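Local coordinates for protein beta-n-acetylhexosaminidase (PDB 1HP5) that hydrolyses terminal non-reducing N-acetylhexosamine residues from beta-N-acetylhexosaminides, as a family 20 glycoside hydrolase, at residues 163-168 with 448-453; 398-403 with 460-465; 314-319 with 335-340. All blocks are in the same frame, centred on the assembly; numbering follows the deposited sequence.

Contact 1: residues 163-168 with 448-453; sequences MLDVSR and WTETLS. With NGT (3ar,5R,6S,7R,7ar-5-hydroxymethyl-2-methyl-5,6,7,7a-tetrahydro-3ah-pyrano[3,2-D]thiazole-6,7-diol), chain F.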
loop_
_atom_site.group_PDB
_atom_site.type_symbol
_atom_site.label_atom_id
_atom_site.label_comp_id
_atom_site.label_asym_id
_atom_site.label_seq_id
_atom_site.Cartn_x
_atom_site.Cartn_y
_atom_site.Cartn_z
ATOM N N MET A 163 2.802 0.722 2.676
ATOM C CA MET A 163 3.497 -0.155 3.595
ATOM C C MET A 163 2.939 0.036 4.991
ATOM O O MET A 163 2.564 1.147 5.372
ATOM C CB MET A 163 5.000 0.151 3.617
ATOM C CG MET A 163 5.792 -0.798 4.527
ATOM S SD MET A 163 7.337 -0.108 5.190
ATOM C CE MET A 163 6.685 0.843 6.595
ATOM N N LEU A 164 2.862 -1.053 5.746
ATOM C CA LEU A 164 2.414 -0.961 7.123
ATOM C C LEU A 164 3.492 -1.596 7.983
ATOM O O LEU A 164 3.892 -2.737 7.753
ATOM C CB LEU A 164 1.085 -1.691 7.358
ATOM C CG LEU A 164 0.632 -1.624 8.830
ATOM C CD1 LEU A 164 0.350 -0.172 9.226
ATOM C CD2 LEU A 164 -0.608 -2.479 9.040
ATOM N N ASP A 165 3.974 -0.839 8.959
ATOM C CA ASP A 165 4.987 -1.314 9.886
ATOM C C ASP A 165 4.252 -2.011 11.035
ATOM O O ASP A 165 3.536 -1.363 11.801
ATOM C CB ASP A 165 5.794 -0.109 10.402
ATOM C CG ASP A 165 6.692 -0.445 11.581
ATOM O OD1 ASP A 165 6.806 -1.632 11.959
ATOM O OD2 ASP A 165 7.295 0.499 12.134
ATOM N N VAL A 166 4.402 -3.327 11.141
ATOM C CA VAL A 166 3.757 -4.055 12.227
ATOM C C VAL A 166 4.803 -4.528 13.228
ATOM O O VAL A 166 4.514 -5.327 14.124
ATOM C CB VAL A 166 2.928 -5.263 11.712
ATOM C CG1 VAL A 166 1.835 -4.767 10.746
ATOM C CG2 VAL A 166 3.833 -6.281 11.033
ATOM N N SER A 167 6.021 -4.012 13.073
ATOM C CA SER A 167 7.126 -4.365 13.954
ATOM C C SER A 167 7.228 -3.437 15.165
ATOM O O SER A 167 7.429 -3.904 16.286
ATOM C CB SER A 167 8.447 -4.341 13.183
ATOM O OG SER A 167 8.440 -5.303 12.139
ATOM N N ARG A 168 7.101 -2.130 14.946
ATOM C CA ARG A 168 7.185 -1.161 16.042
ATOM C C ARG A 168 5.997 -1.369 16.972
ATOM O O ARG A 168 6.157 -1.471 18.187
ATOM C CB ARG A 168 7.228 0.259 15.479
ATOM C CG ARG A 168 8.635 0.677 15.041
ATOM C CD ARG A 168 9.437 -0.478 14.415
ATOM N NE ARG A 168 10.805 -0.049 14.130
ATOM C CZ ARG A 168 11.144 0.726 13.104
ATOM N NH1 ARG A 168 10.220 1.145 12.250
ATOM N NH2 ARG A 168 12.401 1.118 12.956
ATOM N N TRP A 448 5.061 4.056 9.138
ATOM C CA TRP A 448 5.857 3.503 10.233
ATOM C C TRP A 448 5.075 3.693 11.523
ATOM O O TRP A 448 4.351 4.675 11.673
ATOM C CB TRP A 448 7.219 4.198 10.317
ATOM C CG TRP A 448 7.987 4.089 9.040
ATOM C CD1 TRP A 448 8.036 5.006 8.030
ATOM C CD2 TRP A 448 8.760 2.969 8.606
ATOM N NE1 TRP A 448 8.794 4.523 6.990
ATOM C CE2 TRP A 448 9.251 3.274 7.317
ATOM C CE3 TRP A 448 9.086 1.730 9.181
ATOM C CZ2 TRP A 448 10.057 2.384 6.588
ATOM C CZ3 TRP A 448 9.887 0.843 8.459
ATOM C CH2 TRP A 448 10.363 1.181 7.173
ATOM N N THR A 449 5.236 2.776 12.469
ATOM C CA THR A 449 4.443 2.860 13.686
ATOM C C THR A 449 5.124 3.089 15.033
ATOM O O THR A 449 4.620 2.643 16.068
ATOM C CB THR A 449 3.539 1.619 13.778
ATOM O OG1 THR A 449 4.346 0.437 13.755
ATOM C CG2 THR A 449 2.578 1.580 12.577
ATOM N N GLU A 450 6.255 3.790 15.041
ATOM C CA GLU A 450 6.920 4.071 16.312
ATOM C C GLU A 450 5.941 4.740 17.270
ATOM O O GLU A 450 5.950 4.458 18.466
ATOM C CB GLU A 450 8.119 5.022 16.133
ATOM C CG GLU A 450 9.411 4.348 15.710
ATOM C CD GLU A 450 9.610 4.337 14.208
ATOM O OE1 GLU A 450 8.601 4.389 13.469
ATOM O OE2 GLU A 450 10.778 4.265 13.774
ATOM N N THR A 451 5.088 5.610 16.729
ATOM C CA THR A 451 4.139 6.375 17.537
ATOM C C THR A 451 2.665 6.013 17.392
ATOM O O THR A 451 1.804 6.676 17.975
ATOM C CB THR A 451 4.253 7.880 17.214
ATOM O OG1 THR A 451 3.694 8.131 15.917
ATOM C CG2 THR A 451 5.704 8.316 17.216
ATOM N N LEU A 452 2.367 4.972 16.622
ATOM C CA LEU A 452 0.983 4.578 16.395
ATOM C C LEU A 452 0.704 3.175 16.932
ATOM O O LEU A 452 1.391 2.213 16.581
ATOM C CB LEU A 452 0.691 4.647 14.895
ATOM C CG LEU A 452 1.195 5.945 14.246
ATOM C CD1 LEU A 452 1.079 5.846 12.731
ATOM C CD2 LEU A 452 0.399 7.133 14.780
ATOM N N SER A 453 -0.310 3.057 17.779
ATOM C CA SER A 453 -0.629 1.764 18.362
ATOM C C SER A 453 -2.046 1.255 18.124
ATOM O O SER A 453 -2.360 0.129 18.501
ATOM C CB SER A 453 -0.336 1.787 19.867
ATOM O OG SER A 453 -1.065 2.819 20.505
HETATM C C1 NGT F . 13.365 5.420 8.411
HETATM C C2 NGT F . 13.803 4.043 8.993
HETATM C C3 NGT F . 12.638 3.352 9.781
HETATM C C4 NGT F . 11.842 4.336 10.656
HETATM C C5 NGT F . 11.354 5.530 9.806
HETATM C C6 NGT F . 10.575 6.576 10.599
HETATM C C7 NGT F . 13.662 3.509 6.776
HETATM C C8 NGT F . 13.845 2.790 5.460
HETATM N N2 NGT F . 14.197 3.195 7.876
HETATM S S1 NGT F . 12.621 4.935 6.777
HETATM O O3 NGT F . 13.157 2.294 10.572
HETATM O O4 NGT F . 10.738 3.659 11.228
HETATM O O5 NGT F . 12.507 6.212 9.179
HETATM O O6 NGT F . 10.011 7.557 9.728
#
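Asp165 OD2 is gripped from opposite faces of its carboxylate plane by Thr449 N and Arg168 NH1. Thr449 N reaches it at 3.1 Å with an N-H...O angle of 179°, while Arg168 NH1, at 3.0 Å from the same OD2, adds a salt bridge. The other oxygen, OD1, accepts from Ser167 N (an Asx turn) and Arg168 N (completing an Asx motif), which holds the carboxylate at the end of strand 159-165. Thr449 also gives its hydroxyl to the strand: OG1 donates to Asp165 O over 2.8 Å, from above the carbonyl plane.

Arg168 bends at chi2 (37°) and runs alongside Glu450, whose OE2 sits over one guanidinium face, 3.5 Å from Arg168 NH1. No N-H points at that oxygen, and the pairing is one of charge alone. Both residues hold the bound thiazoline: Arg168 NH2 bonds NGT O3 at 2.8 Å, Arg168 NH1 donates to NGT O4, and NGT O4 donates to Glu450 OE2 over 2.6 Å.

The Trp448 ring lies between sugar and methionine. Met163 CE stands 3.4 Å from the centroid of the six-membered ring of Trp448, 4° off the normal, a CH-pi contact beside a Met-aromatic one from SD; NGT C5 and O4 lie over the opposite face. Arg168 thus links Asp165, Glu450 and two sugar hydroxyls, with Asp197 a further partner at NH2, and its charge probably offsets the closeness of Asp165 and Glu450.

Contact 2: residues 398-403 with 460-465; sequences TYLDMK and YMAFPR. With NGT (3ar,5R,6S,7R,7ar-5-hydroxymethyl-2-methyl-5,6,7,7a-tetrahydro-3ah-pyrano[3,2-D]thiazole-6,7-diol), chain F.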
loop_
_atom_site.group_PDB
_atom_site.type_symbol
_atom_site.label_atom_id
_atom_site.label_comp_id
_atom_site.label_asym_id
_atom_site.label_seq_id
_atom_site.Cartn_x
_atom_site.Cartn_y
_atom_site.Cartn_z
ATOM N N THR A 398 5.948 11.058 1.015
ATOM C CA THR A 398 4.955 10.003 1.194
ATOM C C THR A 398 4.929 9.229 2.508
ATOM O O THR A 398 4.147 8.290 2.649
ATOM C CB THR A 398 5.070 8.985 0.051
ATOM O OG1 THR A 398 6.286 8.243 0.198
ATOM C CG2 THR A 398 5.094 9.709 -1.293
ATOM N N TYR A 399 5.777 9.605 3.460
ATOM C CA TYR A 399 5.801 8.938 4.756
ATOM C C TYR A 399 4.572 9.385 5.541
ATOM O O TYR A 399 4.474 10.542 5.953
ATOM C CB TYR A 399 7.086 9.300 5.512
ATOM C CG TYR A 399 8.243 8.368 5.209
ATOM C CD1 TYR A 399 8.422 7.847 3.928
ATOM C CD2 TYR A 399 9.132 7.975 6.212
ATOM C CE1 TYR A 399 9.442 6.951 3.648
ATOM C CE2 TYR A 399 10.163 7.076 5.944
ATOM C CZ TYR A 399 10.306 6.563 4.657
ATOM O OH TYR A 399 11.275 5.627 4.377
ATOM N N LEU A 400 3.632 8.464 5.738
ATOM C CA LEU A 400 2.399 8.774 6.453
ATOM C C LEU A 400 2.609 8.974 7.950
ATOM O O LEU A 400 1.725 9.473 8.644
ATOM C CB LEU A 400 1.366 7.674 6.190
ATOM C CG LEU A 400 1.144 7.487 4.683
ATOM C CD1 LEU A 400 0.147 6.367 4.418
ATOM C CD2 LEU A 400 0.640 8.810 4.094
ATOM N N ASP A 401 3.779 8.591 8.451
ATOM C CA ASP A 401 4.059 8.774 9.867
ATOM C C ASP A 401 4.649 10.151 10.137
ATOM O O ASP A 401 4.819 10.531 11.288
ATOM C CB ASP A 401 5.020 7.694 10.379
ATOM C CG ASP A 401 6.387 7.770 9.728
ATOM O OD1 ASP A 401 6.445 7.842 8.484
ATOM O OD2 ASP A 401 7.404 7.744 10.459
ATOM N N MET A 402 4.955 10.910 9.088
ATOM C CA MET A 402 5.535 12.239 9.296
ATOM C C MET A 402 4.445 13.237 9.679
ATOM O O MET A 402 3.362 13.236 9.094
ATOM C CB MET A 402 6.259 12.721 8.030
ATOM C CG MET A 402 7.533 13.526 8.309
ATOM S SD MET A 402 8.709 12.569 9.306
ATOM C CE MET A 402 9.022 11.170 8.180
ATOM N N LYS A 403 4.737 14.084 10.661
ATOM C CA LYS A 403 3.788 15.094 11.120
ATOM C C LYS A 403 3.398 16.056 10.010
ATOM O O LYS A 403 4.193 16.347 9.109
ATOM C CB LYS A 403 4.385 15.900 12.282
ATOM C CG LYS A 403 4.581 15.099 13.559
ATOM C CD LYS A 403 5.142 15.963 14.683
ATOM C CE LYS A 403 5.239 15.161 15.986
ATOM N NZ LYS A 403 5.837 15.977 17.075
ATOM N N TYR A 460 -5.778 8.492 11.141
ATOM C CA TYR A 460 -5.482 9.910 11.280
ATOM C C TYR A 460 -4.201 10.305 10.556
ATOM O O TYR A 460 -4.111 11.397 9.993
ATOM C CB TYR A 460 -5.364 10.296 12.756
ATOM C CG TYR A 460 -5.109 11.772 12.961
ATOM C CD1 TYR A 460 -6.135 12.709 12.803
ATOM C CD2 TYR A 460 -3.835 12.239 13.283
ATOM C CE1 TYR A 460 -5.894 14.074 12.960
ATOM C CE2 TYR A 460 -3.585 13.600 13.441
ATOM C CZ TYR A 460 -4.616 14.509 13.280
ATOM O OH TYR A 460 -4.369 15.849 13.441
ATOM N N MET A 461 -3.215 9.415 10.563
ATOM C CA MET A 461 -1.945 9.701 9.911
ATOM C C MET A 461 -1.955 9.287 8.438
ATOM O O MET A 461 -1.218 9.846 7.620
ATOM C CB MET A 461 -0.804 9.001 10.663
ATOM C CG MET A 461 -0.620 9.498 12.103
ATOM S SD MET A 461 -0.357 11.291 12.200
ATOM C CE MET A 461 1.272 11.443 11.412
ATOM N N ALA A 462 -2.801 8.317 8.100
ATOM C CA ALA A 462 -2.897 7.851 6.722
ATOM C C ALA A 462 -3.731 8.795 5.863
ATOM O O ALA A 462 -3.387 9.047 4.707
ATOM C CB ALA A 462 -3.498 6.439 6.673
ATOM N N PHE A 463 -4.825 9.309 6.422
ATOM C CA PHE A 463 -5.704 10.217 5.682
ATOM C C PHE A 463 -5.481 11.658 6.122
ATOM O O PHE A 463 -5.328 11.927 7.309
ATOM C CB PHE A 463 -7.175 9.826 5.891
ATOM C CG PHE A 463 -7.524 8.475 5.332
ATOM C CD1 PHE A 463 -7.185 7.311 6.020
ATOM C CD2 PHE A 463 -8.150 8.363 4.090
ATOM C CE1 PHE A 463 -7.460 6.056 5.477
ATOM C CE2 PHE A 463 -8.428 7.115 3.537
ATOM C CZ PHE A 463 -8.082 5.957 4.231
ATOM N N PRO A 464 -5.565 12.618 5.185
ATOM C CA PRO A 464 -5.858 12.517 3.750
ATOM C C PRO A 464 -4.710 12.346 2.757
ATOM O O PRO A 464 -4.935 12.454 1.554
ATOM C CB PRO A 464 -6.608 13.812 3.488
ATOM C CG PRO A 464 -5.774 14.777 4.270
ATOM C CD PRO A 464 -5.521 14.036 5.593
ATOM N N ARG A 465 -3.495 12.075 3.217
ATOM C CA ARG A 465 -2.388 11.931 2.269
ATOM C C ARG A 465 -2.392 10.637 1.450
ATOM O O ARG A 465 -1.902 10.610 0.323
ATOM C CB ARG A 465 -1.048 12.087 2.999
ATOM C CG ARG A 465 -0.827 13.497 3.541
ATOM C CD ARG A 465 0.417 13.595 4.416
ATOM N NE ARG A 465 0.320 12.724 5.585
ATOM C CZ ARG A 465 1.166 12.751 6.611
ATOM N NH1 ARG A 465 2.179 13.611 6.619
ATOM N NH2 ARG A 465 1.005 11.910 7.625
HETATM C C1 NGT F . 13.365 5.420 8.411
HETATM C C2 NGT F . 13.803 4.043 8.993
HETATM C C3 NGT F . 12.638 3.352 9.781
HETATM C C4 NGT F . 11.842 4.336 10.656
HETATM C C5 NGT F . 11.354 5.530 9.806
HETATM C C6 NGT F . 10.575 6.576 10.599
HETATM C C7 NGT F . 13.662 3.509 6.776
HETATM C C8 NGT F . 13.845 2.790 5.460
HETATM N N2 NGT F . 14.197 3.195 7.876
HETATM S S1 NGT F . 12.621 4.935 6.777
HETATM O O3 NGT F . 13.157 2.294 10.572
HETATM O O4 NGT F . 10.738 3.659 11.228
HETATM O O5 NGT F . 12.507 6.212 9.179
HETATM O O6 NGT F . 10.011 7.557 9.728
#
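Met461 brings its side chain against the turn at Leu400 first. Its chain folds back at chi2 (-56°) and chi3 (-68°), which carries CE to 3.4 Å from Leu400 O and also to 3.6 Å from Met402 O, so the methyl rests on the carbonyls of the type I beta turn that runs from Tyr399 to Met402. Ala462 follows at the end of the helix; its CA and CB receive Leu400 CD1, the CB at 4.3 Å, a loose apolar touch. Beyond it the chain leaves helical angles at Phe463 and passes through a cis peptide bond before Pro464, the bend that leads to Arg465.

Arg465 carries the polar part. Its aliphatic base slides past Leu400 in the opposite direction, CB lying 3.8 Å from Leu400 CD2, and a turn at chi3 (-61°) brings the guanidinium to the loop end-on. Both terminal nitrogens hold one oxygen: Arg465 NH1 to Met402 O is 2.8 Å, and NH2 reaches the same oxygen over 3.1 Å. NH2 also donates to Met461 O at 3.0 Å, on a lone pair in the carbonyl plane. All three bonds, two to Met402 O and one to Met461 O, lie close to the guanidinium plane, which fixes its rotation. A leucine here would probably leave Met402 O and Met461 O without this shared donor and let the turn shift against the helix end.

On the turn's other side Asp401 OD2 accepts from NGT O6 at 2.7 Å, so the gripped loop also supplies a ligand-binding carboxylate. The contact seats the loop after strand 389-392 on the end of helix 455-462, with Leu400 also touching Tyr179 of helix 173-184 and Leu447 of strand 440-447.

Contact 3: residues 314-319 with 335-340; sequences LHIGGD and RVQPIV. With NGT (3ar,5R,6S,7R,7ar-5-hydroxymethyl-2-methyl-5,6,7,7a-tetrahydro-3ah-pyrano[3,2-D]thiazole-6,7-diol), chain F.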
loop_
_atom_site.group_PDB
_atom_site.type_symbol
_atom_site.label_atom_id
_atom_site.label_comp_id
_atom_site.label_asym_id
_atom_site.label_seq_id
_atom_site.Cartn_x
_atom_site.Cartn_y
_atom_site.Cartn_z
ATOM N N LEU A 314 10.232 -10.044 -2.704
ATOM C CA LEU A 314 10.696 -10.321 -1.352
ATOM C C LEU A 314 11.574 -9.118 -0.984
ATOM O O LEU A 314 12.598 -8.867 -1.622
ATOM C CB LEU A 314 11.520 -11.606 -1.347
ATOM C CG LEU A 314 11.538 -12.465 -0.085
ATOM C CD1 LEU A 314 12.053 -11.641 1.088
ATOM C CD2 LEU A 314 10.141 -13.003 0.185
ATOM N N HIS A 315 11.166 -8.375 0.040
ATOM C CA HIS A 315 11.887 -7.181 0.466
ATOM C C HIS A 315 12.872 -7.538 1.578
ATOM O O HIS A 315 12.474 -8.042 2.627
ATOM C CB HIS A 315 10.864 -6.144 0.953
ATOM C CG HIS A 315 11.333 -4.722 0.890
ATOM N ND1 HIS A 315 12.495 -4.288 1.494
ATOM C CD2 HIS A 315 10.752 -3.619 0.357
ATOM C CE1 HIS A 315 12.608 -2.980 1.339
ATOM N NE2 HIS A 315 11.563 -2.549 0.653
ATOM N N ILE A 316 14.159 -7.285 1.351
ATOM C CA ILE A 316 15.168 -7.593 2.364
ATOM C C ILE A 316 15.678 -6.359 3.113
ATOM O O ILE A 316 16.679 -6.426 3.829
ATOM C CB ILE A 316 16.381 -8.337 1.755
ATOM C CG1 ILE A 316 16.999 -7.514 0.621
ATOM C CG2 ILE A 316 15.945 -9.703 1.249
ATOM C CD1 ILE A 316 18.299 -8.102 0.084
ATOM N N GLY A 317 14.986 -5.236 2.947
ATOM C CA GLY A 317 15.379 -4.011 3.628
ATOM C C GLY A 317 16.771 -3.510 3.278
ATOM O O GLY A 317 17.054 -3.220 2.119
ATOM N N GLY A 318 17.632 -3.392 4.285
ATOM C CA GLY A 318 18.989 -2.928 4.050
ATOM C C GLY A 318 19.233 -1.490 4.470
ATOM O O GLY A 318 20.300 -0.928 4.215
ATOM N N ASP A 319 18.245 -0.897 5.131
ATOM C CA ASP A 319 18.337 0.480 5.585
ATOM C C ASP A 319 19.018 0.609 6.936
ATOM O O ASP A 319 18.957 -0.294 7.772
ATOM C CB ASP A 319 16.935 1.088 5.702
ATOM C CG ASP A 319 16.077 0.366 6.735
ATOM O OD1 ASP A 319 15.961 -0.873 6.635
ATOM O OD2 ASP A 319 15.524 1.027 7.646
ATOM N N ARG A 335 26.104 -11.708 -0.725
ATOM C CA ARG A 335 25.752 -13.079 -0.373
ATOM C C ARG A 335 24.260 -13.374 -0.223
ATOM O O ARG A 335 23.796 -14.435 -0.644
ATOM C CB ARG A 335 26.468 -13.472 0.921
ATOM C CG ARG A 335 27.982 -13.443 0.822
ATOM C CD ARG A 335 28.619 -13.342 2.199
ATOM N NE ARG A 335 30.076 -13.354 2.131
ATOM C CZ ARG A 335 30.873 -12.958 3.119
ATOM N NH1 ARG A 335 30.353 -12.511 4.257
ATOM N NH2 ARG A 335 32.190 -13.009 2.972
ATOM N N VAL A 336 23.497 -12.452 0.357
ATOM C CA VAL A 336 22.073 -12.710 0.565
ATOM C C VAL A 336 21.142 -12.521 -0.630
ATOM O O VAL A 336 20.177 -13.270 -0.778
ATOM C CB VAL A 336 21.520 -11.885 1.750
ATOM C CG1 VAL A 336 22.347 -12.161 2.992
ATOM C CG2 VAL A 336 21.523 -10.403 1.412
ATOM N N GLN A 337 21.416 -11.540 -1.483
ATOM C CA GLN A 337 20.551 -11.294 -2.633
ATOM C C GLN A 337 20.228 -12.542 -3.453
ATOM O O GLN A 337 19.074 -12.766 -3.814
ATOM C CB GLN A 337 21.150 -10.226 -3.550
ATOM C CG GLN A 337 21.168 -8.825 -2.965
ATOM C CD GLN A 337 21.529 -7.775 -4.004
ATOM O OE1 GLN A 337 20.696 -7.385 -4.827
ATOM N NE2 GLN A 337 22.780 -7.326 -3.981
ATOM N N PRO A 338 21.243 -13.368 -3.766
ATOM C CA PRO A 338 21.005 -14.585 -4.549
ATOM C C PRO A 338 20.011 -15.541 -3.882
ATOM O O PRO A 338 19.326 -16.310 -4.559
ATOM C CB PRO A 338 22.398 -15.204 -4.656
ATOM C CG PRO A 338 23.298 -14.008 -4.632
ATOM C CD PRO A 338 22.685 -13.185 -3.519
ATOM N N ILE A 339 19.946 -15.498 -2.554
ATOM C CA ILE A 339 19.042 -16.376 -1.814
ATOM C C ILE A 339 17.604 -16.101 -2.225
ATOM O O ILE A 339 16.789 -17.015 -2.331
ATOM C CB ILE A 339 19.193 -16.175 -0.292
ATOM C CG1 ILE A 339 20.649 -16.431 0.110
ATOM C CG2 ILE A 339 18.261 -17.124 0.460
ATOM C CD1 ILE A 339 20.919 -16.301 1.589
ATOM N N VAL A 340 17.297 -14.834 -2.470
ATOM C CA VAL A 340 15.957 -14.460 -2.885
ATOM C C VAL A 340 15.622 -15.138 -4.209
ATOM O O VAL A 340 14.566 -15.758 -4.348
ATOM C CB VAL A 340 15.833 -12.923 -3.035
ATOM C CG1 VAL A 340 14.480 -12.556 -3.621
ATOM C CG2 VAL A 340 16.015 -12.262 -1.670
HETATM C C1 NGT F . 13.365 5.420 8.411
HETATM C C2 NGT F . 13.803 4.043 8.993
HETATM C C3 NGT F . 12.638 3.352 9.781
HETATM C C4 NGT F . 11.842 4.336 10.656
HETATM C C5 NGT F . 11.354 5.530 9.806
HETATM C C6 NGT F . 10.575 6.576 10.599
HETATM C C7 NGT F . 13.662 3.509 6.776
HETATM C C8 NGT F . 13.845 2.790 5.460
HETATM N N2 NGT F . 14.197 3.195 7.876
HETATM S S1 NGT F . 12.621 4.935 6.777
HETATM O O3 NGT F . 13.157 2.294 10.572
HETATM O O4 NGT F . 10.738 3.659 11.228
HETATM O O5 NGT F . 12.507 6.212 9.179
HETATM O O6 NGT F . 10.011 7.557 9.728
#
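Ile316 and Val340 meet through methyl groups, and apolar contact of this kind makes up the whole of the join between the two segments. Ile316 CG2 lies 3.9 Å from Val340 CG2, while the other branch of the valine, CG1, comes to 3.9 Å from Leu314 CB; its two methyls therefore divide between Leu314 and Ile316. Ile316 places CG1 between its backbone N and carbonyl carbon (chi1 57°) and extends through chi2, which brings CD1 to 4.2 Å from Val336 CG2. The same CD1 also lies 4.2 Å from Gln337 CG, touching the aliphatic part of that glutamine; its amide end turns to the backbone of Glu357 and Val359.

No hydrogen bond crosses between the segments. Within 314-319, Gly317 N donates to His315 ND1 over 3.0 Å, nearly in the ring plane, and His315 NE2 is taken by Gln365. The Gly317 bond ties the imidazole to the backbone two residues on. Further on, Asp319 OD2 comes to 2.6 Å from NGT N2, at the ligand's thiazoline ring.

The join belongs to the beta-alpha-beta unit of strand 313-315, helix 326-342 and strand 346-350. Only hydrocarbon meets across the two segments, and the helix is therefore held by packing against the side of the chain that carries Leu314 and Ile316, whereas His315 points away from it and the chain then leads to Asp319 at the ligand.

How the contacts relate
All three contacts lie in the family 20 catalytic domain, a TIM barrel, and each sends at least one residue to the same bound thiazoline. Contacts 1 and 2, with centres about 12 Å apart, touch directly: Trp448 NE1 lies 3.1 Å from Tyr399 CE2, and Leu452 CD2 packs 3.7 Å from Met461 CG. Their segments alternate along the chain, and these touches join the two loops beside the ligand. Contact 3 is more remote, its centre about 21 Å from contact 1 and about 28 Å from contact 2, yet Asp319 reaches the thiazoline ring while contacts 1 and 2 hold the sugar hydroxyls.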